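Local structure of capsid protein (Pseudomonas phage PP7, 2QUD) at residues T7-V12 against T16-E21; D64-V69 against P74-T79; H84-V89 against K98-L103. The protein self-assembles as dimers into a T=3 icosahedral capsid, packages the viral RNA genome by gripping its packaging signals, and represses translation of the viral replicase. All blocks are in the same frame, centred on the assembly; numbering follows the deposited sequence.

Contact 1 (T7-V12 against T16-E21)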
loop_
_atom_site.group_PDB
_atom_site.type_symbol
_atom_site.label_atom_id
_atom_site.label_comp_id
_atom_site.label_asym_id
_atom_site.label_seq_id
_atom_site.Cartn_x
_atom_site.Cartn_y
_atom_site.Cartn_z
ATOM N N THR A 7 4.867 -18.422 5.115
ATOM C CA THR A 7 5.341 -17.157 5.654
ATOM C C THR A 7 5.577 -16.109 4.544
ATOM O O THR A 7 5.723 -16.413 3.374
ATOM C CB THR A 7 6.689 -17.332 6.421
ATOM O OG1 THR A 7 7.700 -17.780 5.499
ATOM C CG2 THR A 7 6.582 -18.311 7.619
ATOM N N ILE A 8 5.663 -14.866 4.992
ATOM C CA ILE A 8 6.192 -13.748 4.216
ATOM C C ILE A 8 7.189 -12.993 5.118
ATOM O O ILE A 8 6.928 -12.790 6.294
ATOM C CB ILE A 8 5.084 -12.855 3.628
ATOM C CG1 ILE A 8 5.674 -11.765 2.733
ATOM C CG2 ILE A 8 4.189 -12.290 4.680
ATOM C CD1 ILE A 8 4.635 -11.059 1.844
ATOM N N VAL A 9 8.385 -12.711 4.581
ATOM C CA VAL A 9 9.483 -12.112 5.347
ATOM C C VAL A 9 9.729 -10.684 4.870
ATOM O O VAL A 9 9.992 -10.456 3.664
ATOM C CB VAL A 9 10.753 -12.949 5.185
ATOM C CG1 VAL A 9 11.921 -12.349 6.031
ATOM C CG2 VAL A 9 10.482 -14.420 5.535
ATOM N N LEU A 10 9.612 -9.732 5.793
ATOM C CA LEU A 10 9.865 -8.318 5.544
ATOM C C LEU A 10 11.271 -8.017 6.044
ATOM O O LEU A 10 11.626 -8.397 7.162
ATOM C CB LEU A 10 8.864 -7.428 6.273
ATOM C CG LEU A 10 7.373 -7.769 6.015
ATOM C CD1 LEU A 10 6.445 -6.733 6.627
ATOM C CD2 LEU A 10 7.074 -7.961 4.542
ATOM N N SER A 11 12.078 -7.407 5.195
ATOM C CA SER A 11 13.438 -6.975 5.548
ATOM C C SER A 11 13.467 -5.464 5.762
ATOM O O SER A 11 12.950 -4.742 4.918
ATOM C CB SER A 11 14.413 -7.306 4.409
ATOM O OG SER A 11 14.598 -8.709 4.241
ATOM N N VAL A 12 14.061 -5.001 6.852
ATOM C CA VAL A 12 14.520 -3.619 7.029
ATOM C C VAL A 12 16.027 -3.563 7.275
ATOM O O VAL A 12 16.500 -3.646 8.381
ATOM C CB VAL A 12 13.815 -3.007 8.212
ATOM C CG1 VAL A 12 13.859 -1.540 8.123
ATOM C CG2 VAL A 12 12.407 -3.452 8.231
ATOM N N THR A 16 14.896 -8.620 9.955
ATOM C CA THR A 16 13.784 -9.290 9.280
ATOM C C THR A 16 12.643 -9.461 10.261
ATOM O O THR A 16 12.862 -9.598 11.474
ATOM C CB THR A 16 14.172 -10.645 8.649
ATOM O OG1 THR A 16 14.649 -11.512 9.679
ATOM C CG2 THR A 16 15.258 -10.463 7.524
ATOM N N ARG A 17 11.420 -9.391 9.715
ATOM C CA ARG A 17 10.156 -9.571 10.436
ATOM C C ARG A 17 9.414 -10.641 9.659
ATOM O O ARG A 17 9.138 -10.469 8.469
ATOM C CB ARG A 17 9.347 -8.256 10.424
ATOM C CG ARG A 17 10.075 -7.030 11.014
ATOM C CD ARG A 17 10.211 -7.115 12.491
ATOM N NE ARG A 17 8.920 -6.986 13.170
ATOM C CZ ARG A 17 8.293 -5.839 13.437
ATOM N NH1 ARG A 17 8.800 -4.673 13.106
ATOM N NH2 ARG A 17 7.118 -5.874 14.047
ATOM N N THR A 18 9.101 -11.764 10.319
ATOM C CA THR A 18 8.459 -12.891 9.643
ATOM C C THR A 18 6.992 -12.933 10.044
ATOM O O THR A 18 6.700 -12.990 11.219
ATOM C CB THR A 18 9.141 -14.222 10.011
ATOM O OG1 THR A 18 10.519 -14.157 9.629
ATOM C CG2 THR A 18 8.432 -15.418 9.357
ATOM N N LEU A 19 6.106 -12.950 9.054
ATOM C CA LEU A 19 4.676 -13.077 9.280
ATOM C C LEU A 19 4.217 -14.431 8.785
ATOM O O LEU A 19 4.411 -14.777 7.620
ATOM C CB LEU A 19 3.903 -11.978 8.578
ATOM C CG LEU A 19 4.042 -10.601 9.228
ATOM C CD1 LEU A 19 5.072 -9.765 8.480
ATOM C CD2 LEU A 19 2.687 -9.952 9.240
ATOM N N THR A 20 3.566 -15.166 9.681
ATOM C CA THR A 20 3.152 -16.562 9.473
ATOM C C THR A 20 1.668 -16.667 9.254
ATOM O O THR A 20 0.892 -16.051 9.980
ATOM C CB THR A 20 3.542 -17.411 10.716
ATOM O OG1 THR A 20 4.965 -17.301 10.913
ATOM C CG2 THR A 20 3.183 -18.830 10.530
ATOM N N GLU A 21 1.306 -17.453 8.260
ATOM C CA GLU A 21 -0.114 -17.656 7.950
ATOM C C GLU A 21 -0.798 -18.377 9.116
ATOM O O GLU A 21 -0.335 -19.442 9.562
ATOM C CB GLU A 21 -0.295 -18.445 6.671
ATOM C CG GLU A 21 -1.686 -18.346 6.049
ATOM C CD GLU A 21 -1.798 -19.177 4.787
ATOM O OE1 GLU A 21 -2.113 -18.621 3.696
ATOM O OE2 GLU A 21 -1.631 -20.404 4.900
#

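Contact 2 (D64-V69 against P74-T79)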
loop_
_atom_site.group_PDB
_atom_site.type_symbol
_atom_site.label_atom_id
_atom_site.label_comp_id
_atom_site.label_asym_id
_atom_site.label_seq_id
_atom_site.Cartn_x
_atom_site.Cartn_y
_atom_site.Cartn_z
ATOM N N ASP A 64 -2.188 -4.287 9.910
ATOM C CA ASP A 64 -2.673 -3.785 11.190
ATOM C C ASP A 64 -1.504 -3.827 12.161
ATOM O O ASP A 64 -0.971 -4.909 12.439
ATOM C CB ASP A 64 -3.819 -4.648 11.732
ATOM C CG ASP A 64 -5.124 -4.485 10.968
ATOM O OD1 ASP A 64 -5.459 -3.359 10.560
ATOM O OD2 ASP A 64 -5.846 -5.506 10.846
ATOM N N GLN A 65 -1.117 -2.651 12.678
ATOM C CA GLN A 65 -0.050 -2.558 13.670
ATOM C C GLN A 65 -0.643 -2.007 14.981
ATOM O O GLN A 65 -0.935 -0.823 15.087
ATOM C CB GLN A 65 1.097 -1.695 13.165
ATOM C CG GLN A 65 2.281 -1.672 14.086
ATOM C CD GLN A 65 3.342 -0.710 13.657
ATOM O OE1 GLN A 65 4.407 -1.122 13.202
ATOM N NE2 GLN A 65 3.056 0.600 13.782
ATOM N N ALA A 66 -0.862 -2.898 15.947
ATOM C CA ALA A 66 -1.372 -2.504 17.248
ATOM C C ALA A 66 -0.214 -1.980 18.061
ATOM O O ALA A 66 0.920 -2.434 17.922
ATOM C CB ALA A 66 -2.042 -3.693 17.970
ATOM N N ASP A 67 -0.517 -1.035 18.953
ATOM C CA ASP A 67 0.452 -0.530 19.896
ATOM C C ASP A 67 0.045 -0.997 21.288
ATOM O O ASP A 67 -1.102 -0.807 21.681
ATOM C CB ASP A 67 0.490 0.987 19.856
ATOM C CG ASP A 67 1.776 1.526 20.395
ATOM O OD1 ASP A 67 2.768 1.532 19.648
ATOM O OD2 ASP A 67 1.804 1.929 21.569
ATOM N N VAL A 68 0.982 -1.600 22.017
ATOM C CA VAL A 68 0.675 -2.232 23.291
ATOM C C VAL A 68 1.315 -1.476 24.438
ATOM O O VAL A 68 2.487 -1.113 24.358
ATOM C CB VAL A 68 1.124 -3.705 23.302
ATOM C CG1 VAL A 68 0.968 -4.311 24.687
ATOM C CG2 VAL A 68 0.324 -4.477 22.258
ATOM N N VAL A 69 0.521 -1.252 25.491
ATOM C CA VAL A 69 0.961 -0.597 26.719
ATOM C C VAL A 69 2.183 -1.353 27.273
ATOM O O VAL A 69 2.156 -2.585 27.362
ATOM C CB VAL A 69 -0.192 -0.545 27.770
ATOM C CG1 VAL A 69 0.277 0.109 29.072
ATOM C CG2 VAL A 69 -1.421 0.189 27.207
ATOM N N PRO A 74 -0.636 -7.507 28.607
ATOM C CA PRO A 74 -0.750 -6.871 27.300
ATOM C C PRO A 74 -2.173 -6.401 26.990
ATOM O O PRO A 74 -3.147 -7.152 27.177
ATOM C CB PRO A 74 -0.320 -7.968 26.320
ATOM C CG PRO A 74 -0.187 -9.219 27.092
ATOM C CD PRO A 74 -0.118 -8.889 28.529
ATOM N N LYS A 75 -2.265 -5.136 26.573
ATOM C CA LYS A 75 -3.510 -4.513 26.125
ATOM C C LYS A 75 -3.184 -3.606 24.939
ATOM O O LYS A 75 -2.176 -2.898 24.976
ATOM C CB LYS A 75 -4.110 -3.662 27.238
ATOM C CG LYS A 75 -5.507 -3.152 26.958
ATOM C CD LYS A 75 -6.073 -2.408 28.160
ATOM C CE LYS A 75 -7.443 -1.822 27.854
ATOM N NZ LYS A 75 -8.113 -1.326 29.094
ATOM N N VAL A 76 -4.040 -3.611 23.915
ATOM C CA VAL A 76 -3.873 -2.714 22.762
ATOM C C VAL A 76 -4.325 -1.306 23.169
ATOM O O VAL A 76 -5.456 -1.108 23.634
ATOM C CB VAL A 76 -4.681 -3.183 21.524
ATOM C CG1 VAL A 76 -4.535 -2.184 20.361
ATOM C CG2 VAL A 76 -4.253 -4.595 21.106
ATOM N N ARG A 77 -3.405 -0.358 23.027
ATOM C CA ARG A 77 -3.650 1.070 23.230
ATOM C C ARG A 77 -4.319 1.689 21.985
ATOM O O ARG A 77 -5.326 2.393 22.073
ATOM C CB ARG A 77 -2.300 1.740 23.496
ATOM C CG ARG A 77 -2.361 3.118 24.097
ATOM C CD ARG A 77 -1.032 3.837 23.932
ATOM N NE ARG A 77 0.096 3.084 24.480
ATOM C CZ ARG A 77 1.384 3.378 24.284
ATOM N NH1 ARG A 77 1.760 4.419 23.537
ATOM N NH2 ARG A 77 2.319 2.610 24.838
ATOM N N TYR A 78 -3.739 1.433 20.819
ATOM C CA TYR A 78 -4.309 1.912 19.550
ATOM C C TYR A 78 -3.778 1.024 18.448
ATOM O O TYR A 78 -2.779 0.306 18.653
ATOM C CB TYR A 78 -3.989 3.400 19.254
ATOM C CG TYR A 78 -2.521 3.765 19.230
ATOM C CD1 TYR A 78 -1.738 3.532 18.106
ATOM C CD2 TYR A 78 -1.909 4.350 20.330
ATOM C CE1 TYR A 78 -0.373 3.841 18.096
ATOM C CE2 TYR A 78 -0.545 4.672 20.319
ATOM C CZ TYR A 78 0.211 4.408 19.200
ATOM O OH TYR A 78 1.550 4.739 19.193
ATOM N N THR A 79 -4.446 1.092 17.300
ATOM C CA THR A 79 -4.066 0.317 16.126
ATOM C C THR A 79 -4.002 1.272 14.947
ATOM O O THR A 79 -4.923 2.049 14.697
ATOM C CB THR A 79 -5.042 -0.832 15.827
ATOM O OG1 THR A 79 -5.164 -1.664 16.995
ATOM C CG2 THR A 79 -4.532 -1.693 14.620
#

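Contact 3 (H84-V89 against K98-L103)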
loop_
_atom_site.group_PDB
_atom_site.type_symbol
_atom_site.label_atom_id
_atom_site.label_comp_id
_atom_site.label_asym_id
_atom_site.label_seq_id
_atom_site.Cartn_x
_atom_site.Cartn_y
_atom_site.Cartn_z
ATOM N N HIS A 84 -4.186 -1.576 1.193
ATOM C CA HIS A 84 -3.991 -1.499 -0.252
ATOM C C HIS A 84 -5.200 -2.057 -0.940
ATOM O O HIS A 84 -5.740 -3.076 -0.532
ATOM C CB HIS A 84 -2.758 -2.305 -0.681
ATOM C CG HIS A 84 -1.528 -1.931 0.063
ATOM N ND1 HIS A 84 -0.556 -1.095 -0.449
ATOM C CD2 HIS A 84 -1.134 -2.250 1.313
ATOM C CE1 HIS A 84 0.388 -0.926 0.462
ATOM N NE2 HIS A 84 0.061 -1.614 1.543
ATOM N N ASP A 85 -5.614 -1.398 -2.021
ATOM C CA ASP A 85 -6.719 -1.867 -2.841
ATOM C C ASP A 85 -6.200 -1.740 -4.269
ATOM O O ASP A 85 -5.997 -0.638 -4.761
ATOM C CB ASP A 85 -7.935 -1.007 -2.598
ATOM C CG ASP A 85 -9.193 -1.562 -3.226
ATOM O OD1 ASP A 85 -10.229 -1.462 -2.549
ATOM O OD2 ASP A 85 -9.172 -2.080 -4.359
ATOM N N VAL A 86 -6.001 -2.877 -4.922
ATOM C CA VAL A 86 -5.386 -2.916 -6.255
ATOM C C VAL A 86 -6.415 -3.510 -7.229
ATOM O O VAL A 86 -6.953 -4.602 -7.013
ATOM C CB VAL A 86 -4.055 -3.740 -6.288
ATOM C CG1 VAL A 86 -3.281 -3.482 -7.592
ATOM C CG2 VAL A 86 -3.153 -3.494 -5.040
ATOM N N THR A 87 -6.646 -2.784 -8.318
ATOM C CA THR A 87 -7.567 -3.185 -9.372
ATOM C C THR A 87 -6.704 -3.591 -10.566
ATOM O O THR A 87 -5.989 -2.749 -11.134
ATOM C CB THR A 87 -8.530 -2.066 -9.785
ATOM O OG1 THR A 87 -9.380 -1.742 -8.684
ATOM C CG2 THR A 87 -9.396 -2.497 -10.949
ATOM N N ILE A 88 -6.805 -4.881 -10.898
ATOM C CA ILE A 88 -6.045 -5.500 -11.972
ATOM C C ILE A 88 -7.032 -5.995 -13.020
ATOM O O ILE A 88 -7.945 -6.759 -12.731
ATOM C CB ILE A 88 -5.142 -6.641 -11.444
ATOM C CG1 ILE A 88 -4.056 -6.079 -10.502
ATOM C CG2 ILE A 88 -4.496 -7.400 -12.606
ATOM C CD1 ILE A 88 -3.036 -5.174 -11.174
ATOM N N VAL A 89 -6.878 -5.507 -14.244
ATOM C CA VAL A 89 -7.850 -5.789 -15.275
ATOM C C VAL A 89 -7.516 -7.107 -15.965
ATOM O O VAL A 89 -6.367 -7.410 -16.258
ATOM C CB VAL A 89 -7.960 -4.583 -16.248
ATOM C CG1 VAL A 89 -8.877 -4.917 -17.405
ATOM C CG2 VAL A 89 -8.477 -3.323 -15.481
ATOM N N LYS A 98 3.071 -5.094 -14.115
ATOM C CA LYS A 98 4.421 -4.889 -13.574
ATOM C C LYS A 98 4.709 -3.395 -13.410
ATOM O O LYS A 98 5.308 -2.998 -12.417
ATOM C CB LYS A 98 5.459 -5.596 -14.449
ATOM C CG LYS A 98 6.905 -5.352 -14.146
ATOM C CD LYS A 98 7.380 -5.632 -12.746
ATOM C CE LYS A 98 8.909 -5.720 -12.763
ATOM N NZ LYS A 98 9.520 -5.658 -11.418
ATOM N N SER A 99 4.255 -2.547 -14.346
ATOM C CA SER A 99 4.459 -1.107 -14.239
ATOM C C SER A 99 3.723 -0.524 -13.025
ATOM O O SER A 99 4.271 0.272 -12.273
ATOM C CB SER A 99 4.019 -0.389 -15.518
ATOM O OG SER A 99 4.167 1.017 -15.405
ATOM N N LEU A 100 2.453 -0.900 -12.868
ATOM C CA LEU A 100 1.665 -0.438 -11.708
ATOM C C LEU A 100 2.406 -0.807 -10.403
ATOM O O LEU A 100 2.519 0.012 -9.494
ATOM C CB LEU A 100 0.251 -1.041 -11.745
ATOM C CG LEU A 100 -0.686 -0.576 -10.625
ATOM C CD1 LEU A 100 -1.040 0.867 -10.872
ATOM C CD2 LEU A 100 -1.910 -1.525 -10.507
ATOM N N TYR A 101 2.848 -2.055 -10.313
ATOM C CA TYR A 101 3.643 -2.518 -9.189
ATOM C C TYR A 101 4.937 -1.690 -8.973
ATOM O O TYR A 101 5.216 -1.172 -7.884
ATOM C CB TYR A 101 3.989 -4.024 -9.372
ATOM C CG TYR A 101 4.943 -4.469 -8.318
ATOM C CD1 TYR A 101 4.520 -4.734 -7.012
ATOM C CD2 TYR A 101 6.323 -4.536 -8.572
ATOM C CE1 TYR A 101 5.418 -5.089 -6.012
ATOM C CE2 TYR A 101 7.224 -4.873 -7.557
ATOM C CZ TYR A 101 6.779 -5.138 -6.272
ATOM O OH TYR A 101 7.739 -5.477 -5.321
ATOM N N ASP A 102 5.742 -1.580 -10.018
ATOM C CA ASP A 102 7.010 -0.887 -9.949
ATOM C C ASP A 102 6.829 0.567 -9.523
ATOM O O ASP A 102 7.585 1.111 -8.699
ATOM C CB ASP A 102 7.694 -0.945 -11.309
ATOM C CG ASP A 102 8.357 -2.299 -11.619
ATOM O OD1 ASP A 102 8.552 -3.137 -10.702
ATOM O OD2 ASP A 102 8.716 -2.524 -12.808
ATOM N N LEU A 103 5.843 1.222 -10.118
ATOM C CA LEU A 103 5.562 2.617 -9.739
ATOM C C LEU A 103 5.078 2.742 -8.292
ATOM O O LEU A 103 5.433 3.698 -7.596
ATOM C CB LEU A 103 4.541 3.231 -10.687
ATOM C CG LEU A 103 5.088 3.450 -12.111
ATOM C CD1 LEU A 103 3.906 3.672 -13.076
ATOM C CD2 LEU A 103 6.034 4.657 -12.197
#

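Contact 1 (T7-V12 against T16-E21)
Ile8 and Leu19 face each other as an antiparallel hydrogen-bonded pair, and their two backbone bonds close the ring between them. Ile8 N gives its hydrogen to Leu19 O and Leu19 N returns one to Ile8 O, each at 2.9 Å, the second nearly straight at 175°. Two residues along, Leu10 and Arg17 repeat the exchange, Arg17 N lying 2.7 Å from Leu10 O. The non-hydrogen-bonded pairs alternate with these, and there CA-H...O contacts add to the seam, as from Thr7 CA to Leu19 O at 3.2 Å.

The side chains sort onto two faces of different character. On one, Ile8, Leu10, Arg17 and Leu19 gather: Ile8 lies beside Leu19, its CG2 branch 3.9 Å from Leu19 CB, while Leu10 slants across the same leucine, Leu10 CD1 meeting Leu19 CD1 at 3.8 Å in one of the two modelled conformers of Leu19. Ile8 turns CG1 anti to the backbone N (chi1 -175°), which carries the longer branch away from the hairpin and leaves CG2 to do the touching. On the other face Thr7, Val9, Ser11, Thr16, Thr18 and Thr20 meet mostly through methyl groups; Thr7 CG2 reaches Thr18 CG2 at 3.8 Å.

Beyond the hairpin, Phe31 of the next strand covers Ile8 and Leu19. The bent Arg17 side chain leads away to a salt bridge with Glu33. Gln112 and Ser106 of the second subunit bond to the carbonyls of Thr7 and Ser11.

The chemistry is that of a two-faced beta hairpin, strand 7-12 being the outermost strand at this end of the chain's sheet: backbone bonds fix the register, Ile8, Leu10 and Leu19 are buried on their face with Arg17 partly exposed, and the threonine-rich face is the more exposed.

Contact 2 (D64-V69 against P74-T79)
Asp67 receives both Arg77 and Tyr78 across the hairpin of strands 56-68 and 76-89, the defining feature of a classic beta bulge. Backbone hydrogen bonds set it up: Asp67 N donates to Tyr78 O at 2.6 Å, and Asp67 O accepts from Arg77 N at 2.7 Å. Past the one-residue shift in register, Val69 N reaches Lys75 O in a longer bond of 3.2 Å toward the hairpin's turn.

Electrostatic contact comes from Arg77, whose guanidinium turns one face to the Asp67 carboxylate. Asp67 OD2 sits above its centre, 3.1 Å from Arg77 CZ, and the two planes stand 74° apart. No N-H points at the oxygen, making this salt bridge one of charge alone. The bend at chi3 (-55°) turns the guanidinium so that this face meets OD2.

Aromatic contact falls to Tyr78. Asp67 CB lies over its ring face in a CH-pi interaction, 3.6 Å from the Tyr78 ring centroid, and the carboxylate is stacked with its plane only 3° from the ring's. Tyr78 OH is bonded to Ser96 and Thr93 of the second subunit, whose Ser99 and Ser96 also hold the amide of Gln65.

Apolar packing occupies the face bearing Ala66, Val68, Val76 and Thr79. Ala66 CB meets Val76 CG1 at 3.8 Å, and Val68 CG1 lies 4.2 Å from Pro74 CB, with the Lys75 carbonyl oxygen closer still. At the far end Asp64, which binds RNA, brings its CB near Thr79 CG2.

The bulge thus places a cation and an aromatic ring around a single carboxylate. The nearby positive charge would be expected to favour its ionised form, while the tyrosine hydroxyl is held by the partner subunit, linking this hairpin to the dimer interface.

Contact 3 (H84-V89 against K98-L103)
Val86 and Ile88 meet Leu100 where helix 94-109 follows the last strand of the antiparallel sheet. This is the leviviral coat-protein fold, in whose dimer the C-terminal helices of one subunit reach over the sheet of the other. Strand 84-89 and helix segment 98-103 run nearly antiparallel, at 158°, with their axes 10.7 Å apart; no hydrogen bond bridges the distance, and side chains make the closest contacts.

From His84 to Thr87 the strand pairs with an antiparallel strand of the second subunit, so the sheet continues across the interface. Asp85 forms a salt bridge with Arg58, an RNA-binding residue.

Val86 is the first to touch the helix. It directs its side chain toward Leu100, and the two lie alongside, oppositely directed. Thr87, which binds RNA, turns its side chain against Arg58 of the neighbouring strand; Thr87 O is 4.3 Å from Leu100 CD2. Ile88 starts off to the side, but its terminal CD1 reaches the leucine: in one of its two modelled conformers Ile88 CD1 lies 3.9 Å from Leu100 CD2. Buried aliphatic groups at Val86 and Ile88 are thus set apart from the residue of the RNA site between them.

On the helix, Leu100 holds CG anti to its own N (chi1 -177°), extending toward the sheet, and a single methyl does the work. Leu100 CD2 rests against both strand side chains, coming within 3.8 Å of Val86 CG1.

How the contacts relate
From the N terminus, contact 1 comes first, closing the short turn between strands 7-12 and 15-24 at one edge of the chain's sheet. The chain then passes through strands 29-32 and 43-50 before contact 2 closes the turn between strands 56-68 and 76-89. Strand 76-89 runs on into contact 3, which closes the passage from the sheet to helix 94-109. The three loops follow in series, neither nested nor crossed. Contacts 2 and 3 share that last strand but lie on opposite sides of the chain's centre, their own centres about 30 Å apart. All three touch the second subunit, tying into the dimer the helix and the outermost strands of this chain's sheet, one of which continues into the partner's sheet.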